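Local coordinates for protein RmpA (Streptococcus mutans, PDB 3BJV) that probably serves as the cytoplasmic IIA component of an ascorbate-specific phosphotransferase system, relaying phosphoryl groups used to phosphorylate the substrate during uptake, at residues Thr31-Ile34 and Glu35-Ala38; Tyr43-Ala46 and Ile47-Thr51. One frame throughout, in Å; residues are numbered along the deposited sequence.

Contact 1. Residues Thr31-Ile34 and Glu35-Ala38; sequences TPLI and ESGA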
ATOM      1  N   THR A  31     -21.942   0.916   0.752  1.00 10.53           N
ATOM      2  CA  THR A  31     -23.252   0.554   1.209  1.00 10.52           C
ATOM      3  C   THR A  31     -23.291  -0.889   1.688  1.00  9.37           C
ATOM      4  O   THR A  31     -23.785  -1.157   2.757  1.00  9.40           O
ATOM      5  CB  THR A  31     -24.262   0.805   0.088  1.00 11.08           C
ATOM      6  OG1 THR A  31     -24.731   2.144   0.211  1.00 13.17           O
ATOM      7  CG2 THR A  31     -25.441  -0.178   0.202  1.00 10.66           C
ATOM      8  N   PRO A  32     -22.762  -1.838   0.902  1.00  8.93           N
ATOM      9  CA  PRO A  32     -22.784  -3.215   1.442  1.00  8.28           C
ATOM     10  C   PRO A  32     -22.198  -3.391   2.851  1.00  8.40           C
ATOM     11  O   PRO A  32     -22.705  -4.222   3.602  1.00  8.96           O
ATOM     12  CB  PRO A  32     -22.027  -4.040   0.378  1.00  7.62           C
ATOM     13  CG  PRO A  32     -22.092  -3.225  -0.871  1.00  7.71           C
ATOM     14  CD  PRO A  32     -22.196  -1.769  -0.461  1.00  8.81           C
ATOM     15  N   LEU A  33     -21.163  -2.613   3.186  1.00  8.92           N
ATOM     16  CA  LEU A  33     -20.488  -2.609   4.484  1.00 10.18           C
ATOM     17  C   LEU A  33     -21.216  -1.841   5.613  1.00 11.10           C
ATOM     18  O   LEU A  33     -21.048  -2.147   6.799  1.00 12.19           O
ATOM     19  CB  LEU A  33     -19.102  -1.973   4.339  1.00 10.06           C
ATOM     20  CG  LEU A  33     -18.173  -2.635   3.352  1.00 10.14           C
ATOM     21  CD1 LEU A  33     -16.804  -1.906   3.338  1.00 10.91           C
ATOM     22  CD2 LEU A  33     -18.064  -4.108   3.723  1.00  8.48           C
ATOM     23  N   ILE A  34     -21.963  -0.808   5.255  1.00 10.91           N
ATOM     24  CA  ILE A  34     -22.933  -0.244   6.171  1.00 11.18           C
ATOM     25  C   ILE A  34     -24.025  -1.323   6.496  1.00 12.42           C
ATOM     26  O   ILE A  34     -24.332  -1.555   7.661  1.00 12.60           O
ATOM     27  CB  ILE A  34     -23.601   0.974   5.590  1.00  9.82           C
ATOM     28  CG1 ILE A  34     -22.591   2.096   5.398  1.00  9.31           C
ATOM     29  CG2 ILE A  34     -24.682   1.387   6.489  1.00  9.67           C
ATOM     30  CD1 ILE A  34     -23.007   3.086   4.311  1.00  7.94           C
ATOM     31  N   GLU A  35     -24.591  -1.981   5.482  1.00 11.56           N
ATOM     32  CA  GLU A  35     -25.601  -2.988   5.762  1.00 11.84           C
ATOM     33  C   GLU A  35     -25.103  -4.124   6.673  1.00 11.92           C
ATOM     34  O   GLU A  35     -25.782  -4.533   7.596  1.00 11.88           O
ATOM     35  CB  GLU A  35     -26.193  -3.527   4.477  1.00 11.85           C
ATOM     36  CG  GLU A  35     -26.924  -2.474   3.684  1.00 12.62           C
ATOM     37  CD  GLU A  35     -27.057  -2.838   2.214  1.00 17.18           C
ATOM     38  OE1 GLU A  35     -26.569  -3.909   1.771  1.00 18.72           O
ATOM     39  OE2 GLU A  35     -27.681  -2.040   1.484  1.00 20.76           O
ATOM     40  N   SER A  36     -23.893  -4.615   6.455  1.00 12.01           N
ATOM     41  CA  SER A  36     -23.395  -5.619   7.356  1.00 11.19           C
ATOM     42  C   SER A  36     -22.983  -5.116   8.714  1.00 11.00           C
ATOM     43  O   SER A  36     -22.757  -5.939   9.583  1.00 12.14           O
ATOM     44  CB  SER A  36     -22.255  -6.402   6.712  1.00 11.01           C
ATOM     45  OG  SER A  36     -21.142  -5.583   6.534  1.00 12.99           O
ATOM     46  N   GLY A  37     -22.858  -3.801   8.917  1.00 10.19           N
ATOM     47  CA  GLY A  37     -22.299  -3.287  10.185  1.00  9.25           C
ATOM     48  C   GLY A  37     -20.761  -3.277  10.277  1.00  9.69           C
ATOM     49  O   GLY A  37     -20.199  -2.997  11.324  1.00  9.82           O
ATOM     50  N   ALA A  38     -20.054  -3.520   9.169  1.00 10.16           N
ATOM     51  CA  ALA A  38     -18.603  -3.338   9.159  1.00  9.64           C
ATOM     52  C   ALA A  38     -18.224  -1.885   9.400  1.00 10.09           C
ATOM     53  O   ALA A  38     -17.252  -1.617  10.087  1.00 10.44           O
ATOM     54  CB  ALA A  38     -17.996  -3.849   7.888  1.00  8.92           C
TER
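Glu35 N gives its hydrogen to Thr31 O at 3.0 Å in a nearly straight bond (173° at the hydrogen). Ser36 N does so to Pro32 O at 3.1 Å, and these are the last regular i to i+4 steps of helix 22-36. The turn then tightens: Gly37 N reaches back three residues to Ile34 O at 3.0 Å, standing well above the plane of that carbonyl. Gly37 has left the helix with positive phi (82°), and Leu33 O lies 2.9 Å from Ala38 N. On the outer flank Thr31 and Glu35 meet one turn apart. The Glu35 chain runs extended beyond CG, its CG 3.5 Å from Thr31 O, and brings OE2 to the methyl CG2 of Thr31 at 3.2 Å. The carboxylate has its main partner elsewhere, since OE1 forms a salt bridge with Arg14. Thr31 OG1 is hydrogen-bonded to Lys27 O, one turn earlier. The Ser36 hydroxyl OG bonds to Asn10 OD1. On the buried flank Ala38 turns its CB back to CB of Leu33, 4.2 Å away, and both side chains also rest on Ala79 of strand 79-85 and on Asn10 of helix 3-10. Positive phi at Gly37, bonding back into the last turn, and the apolar touch of Leu33 with Ala38 just beyond the helix mark a Schellman motif at the C-terminal end of helix 22-36.

Contact 2. Residues Tyr43-Ala46 and Ile47-Thr51; sequences YYNA and IIEST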
ATOM      1  N   TYR A  43     -19.033   6.734   7.464  1.00 11.81           N
ATOM      2  CA  TYR A  43     -17.864   6.312   6.678  1.00 11.24           C
ATOM      3  C   TYR A  43     -17.954   6.781   5.237  1.00 10.52           C
ATOM      4  O   TYR A  43     -16.994   7.236   4.668  1.00 11.30           O
ATOM      5  CB  TYR A  43     -17.703   4.773   6.698  1.00 10.26           C
ATOM      6  CG  TYR A  43     -16.313   4.279   6.296  1.00  8.90           C
ATOM      7  CD1 TYR A  43     -15.167   4.651   7.018  1.00  9.66           C
ATOM      8  CD2 TYR A  43     -16.143   3.456   5.189  1.00  9.49           C
ATOM      9  CE1 TYR A  43     -13.895   4.202   6.638  1.00  8.44           C
ATOM     10  CE2 TYR A  43     -14.899   2.989   4.825  1.00  7.43           C
ATOM     11  CZ  TYR A  43     -13.784   3.372   5.537  1.00  7.50           C
ATOM     12  OH  TYR A  43     -12.571   2.881   5.153  1.00  8.44           O
ATOM     13  N   TYR A  44     -19.147   6.692   4.699  1.00 11.08           N
ATOM     14  CA  TYR A  44     -19.525   7.226   3.424  1.00 12.08           C
ATOM     15  C   TYR A  44     -19.276   8.728   3.272  1.00 12.13           C
ATOM     16  O   TYR A  44     -18.602   9.124   2.328  1.00 13.51           O
ATOM     17  CB  TYR A  44     -20.997   6.850   3.154  1.00 13.41           C
ATOM     18  CG  TYR A  44     -21.633   7.549   1.981  1.00 13.86           C
ATOM     19  CD1 TYR A  44     -21.143   7.411   0.685  1.00 13.23           C
ATOM     20  CD2 TYR A  44     -22.725   8.349   2.182  1.00 16.19           C
ATOM     21  CE1 TYR A  44     -21.747   8.102  -0.390  1.00 14.64           C
ATOM     22  CE2 TYR A  44     -23.328   9.015   1.158  1.00 17.97           C
ATOM     23  CZ  TYR A  44     -22.844   8.904  -0.118  1.00 17.29           C
ATOM     24  OH  TYR A  44     -23.526   9.604  -1.085  1.00 20.03           O
ATOM     25  N   ASN A  45     -19.823   9.551   4.167  1.00 11.75           N
ATOM     26  CA  ASN A  45     -19.638  10.999   4.113  1.00 10.79           C
ATOM     27  C   ASN A  45     -18.143  11.316   4.183  1.00 10.42           C
ATOM     28  O   ASN A  45     -17.656  12.209   3.481  1.00 10.67           O
ATOM     29  CB  ASN A  45     -20.417  11.709   5.267  1.00 10.21           C
ATOM     30  CG  ASN A  45     -20.173  13.245   5.309  1.00 10.06           C
ATOM     31  OD1 ASN A  45     -19.357  13.740   6.080  1.00 10.37           O
ATOM     32  ND2 ASN A  45     -20.873  13.987   4.471  1.00 10.55           N
ATOM     33  N   ALA A  46     -17.415  10.572   5.019  1.00  9.41           N
ATOM     34  CA  ALA A  46     -15.961  10.777   5.153  1.00  9.43           C
ATOM     35  C   ALA A  46     -15.170  10.583   3.859  1.00  9.19           C
ATOM     36  O   ALA A  46     -14.241  11.342   3.593  1.00 10.50           O
ATOM     37  CB  ALA A  46     -15.368   9.924   6.256  1.00  8.42           C
ATOM     38  N   ILE A  47     -15.519   9.565   3.078  1.00  9.46           N
ATOM     39  CA  ILE A  47     -14.760   9.214   1.872  1.00  8.46           C
ATOM     40  C   ILE A  47     -14.990  10.349   0.925  1.00  9.41           C
ATOM     41  O   ILE A  47     -14.040  10.847   0.327  1.00  9.68           O
ATOM     42  CB  ILE A  47     -15.189   7.829   1.266  1.00  8.19           C
ATOM     43  CG1 ILE A  47     -14.578   6.687   2.065  1.00  5.40           C
ATOM     44  CG2 ILE A  47     -14.650   7.631  -0.120  1.00  6.10           C
ATOM     45  CD1 ILE A  47     -15.390   5.360   1.907  1.00  8.04           C
ATOM     46  N   ILE A  48     -16.253  10.795   0.837  1.00  9.34           N
ATOM     47  CA  ILE A  48     -16.627  11.882  -0.067  1.00  9.21           C
ATOM     48  C   ILE A  48     -15.990  13.190   0.319  1.00  9.56           C
ATOM     49  O   ILE A  48     -15.411  13.847  -0.517  1.00  9.37           O
ATOM     50  CB  ILE A  48     -18.194  11.999  -0.260  1.00 10.29           C
ATOM     51  CG1 ILE A  48     -18.723  10.799  -1.089  1.00 11.50           C
ATOM     52  CG2 ILE A  48     -18.562  13.324  -0.901  1.00  8.48           C
ATOM     53  CD1 ILE A  48     -20.030  11.041  -1.677  1.00 18.56           C
ATOM     54  N   GLU A  49     -16.129  13.594   1.575  1.00  9.58           N
ATOM     55  CA  GLU A  49     -15.413  14.790   2.066  1.00 10.34           C
ATOM     56  C   GLU A  49     -13.919  14.746   1.906  1.00  9.88           C
ATOM     57  O   GLU A  49     -13.339  15.764   1.524  1.00 10.55           O
ATOM     58  CB  GLU A  49     -15.748  15.110   3.536  1.00 10.01           C
ATOM     59  CG  GLU A  49     -17.216  15.368   3.739  1.00 13.51           C
ATOM     60  CD  GLU A  49     -17.716  16.487   2.854  1.00 17.67           C
ATOM     61  OE1 GLU A  49     -17.182  17.592   3.062  1.00 23.86           O
ATOM     62  OE2 GLU A  49     -18.588  16.280   1.952  1.00 18.08           O
ATOM     63  N   SER A  50     -13.283  13.602   2.191  1.00  9.50           N
ATOM     64  CA  SER A  50     -11.833  13.466   1.947  1.00  9.20           C
ATOM     65  C   SER A  50     -11.455  13.566   0.490  1.00  9.07           C
ATOM     66  O   SER A  50     -10.451  14.149   0.144  1.00 10.86           O
ATOM     67  CB  SER A  50     -11.303  12.169   2.518  1.00  9.04           C
ATOM     68  OG  SER A  50     -11.411  12.235   3.928  1.00 10.53           O
ATOM     69  N   THR A  51     -12.264  12.993  -0.370  1.00  9.00           N
ATOM     70  CA  THR A  51     -12.045  13.026  -1.786  1.00  9.27           C
ATOM     71  C   THR A  51     -12.153  14.459  -2.320  1.00 11.46           C
ATOM     72  O   THR A  51     -11.271  14.883  -3.104  1.00 10.86           O
ATOM     73  CB  THR A  51     -13.044  12.122  -2.513  1.00  7.79           C
ATOM     74  OG1 THR A  51     -12.856  10.787  -2.051  1.00  8.29           O
ATOM     75  CG2 THR A  51     -12.804  12.146  -3.942  1.00  6.20           C
TER
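Ile48 packs against Tyr44 one turn before it on helix 42-54, and its side chain climbs along that ring. CB is in contact with the carbonyl oxygens of Asn45 and Tyr44. CG1, placed beside the backbone N and anti to the carbonyl carbon (chi1 -70°), meets Tyr44 O at 3.8 Å and, a little farther off, Tyr44 CE1. CD1 ends the climb 3.6 Å from Tyr44 CE1 and close to CZ and the hydroxyl OH of Tyr44, the two side chains running side by side in the same direction. Tyr43 and Ile47 repeat the spacing on the buried flank but at a slant, Ile47 CD1 meeting Tyr43 CE2 at 3.8 Å. Tyr43 OH is held by Leu103 O and Ala69 N, while Ile47 also packs on Val26 and Val30 of helix 22-36. These i to i+4 pairs belong to a regular alpha-helix laid against helix 22-36 in the three-layer alpha/beta sandwich. The helix backbone bonds run i to i+4, as from Glu49 N to Asn45 O, 2.8 Å and almost straight at 173°. On the exposed flank Glu49 is bent at chi2, and its CG sits 3.6 Å from Asn45 OD1; the amide and carboxylate planes are only 7° apart. Ala46 O is gripped twice from opposite faces of its plane, by Ser50 N and by Ser50 OG at 3.0 Å. Thr51 does the same to Ile47 O, with Thr51 OG1 2.7 Å from Ile47 O beside the amide bond; that hydroxyl also pairs with Tyr58 OH. Ser50 further packs on Lys109 of the second subunit.

How the contacts relate
From the N terminus, the chain passes helix 3-10 and strand 13-17 before entering helix 22-36, where contact 1 covers the last turn and a half or so and the exit at Gly37-Ala38. A short connection leads into helix 42-54, where contact 2 occupies all but the first residue and the last three. Each contact joins neighbouring turns of one continuous segment, so neither closes a long loop; they stand in series without nesting or crossing. Their centres are 15 Å apart and their nearest atoms about 4 Å apart, without touching. Contact 1 ties the helix end to helix 3-10 and strand 79-85. Contact 2 faces helix 22-36 and, through Tyr43, strand 96-104.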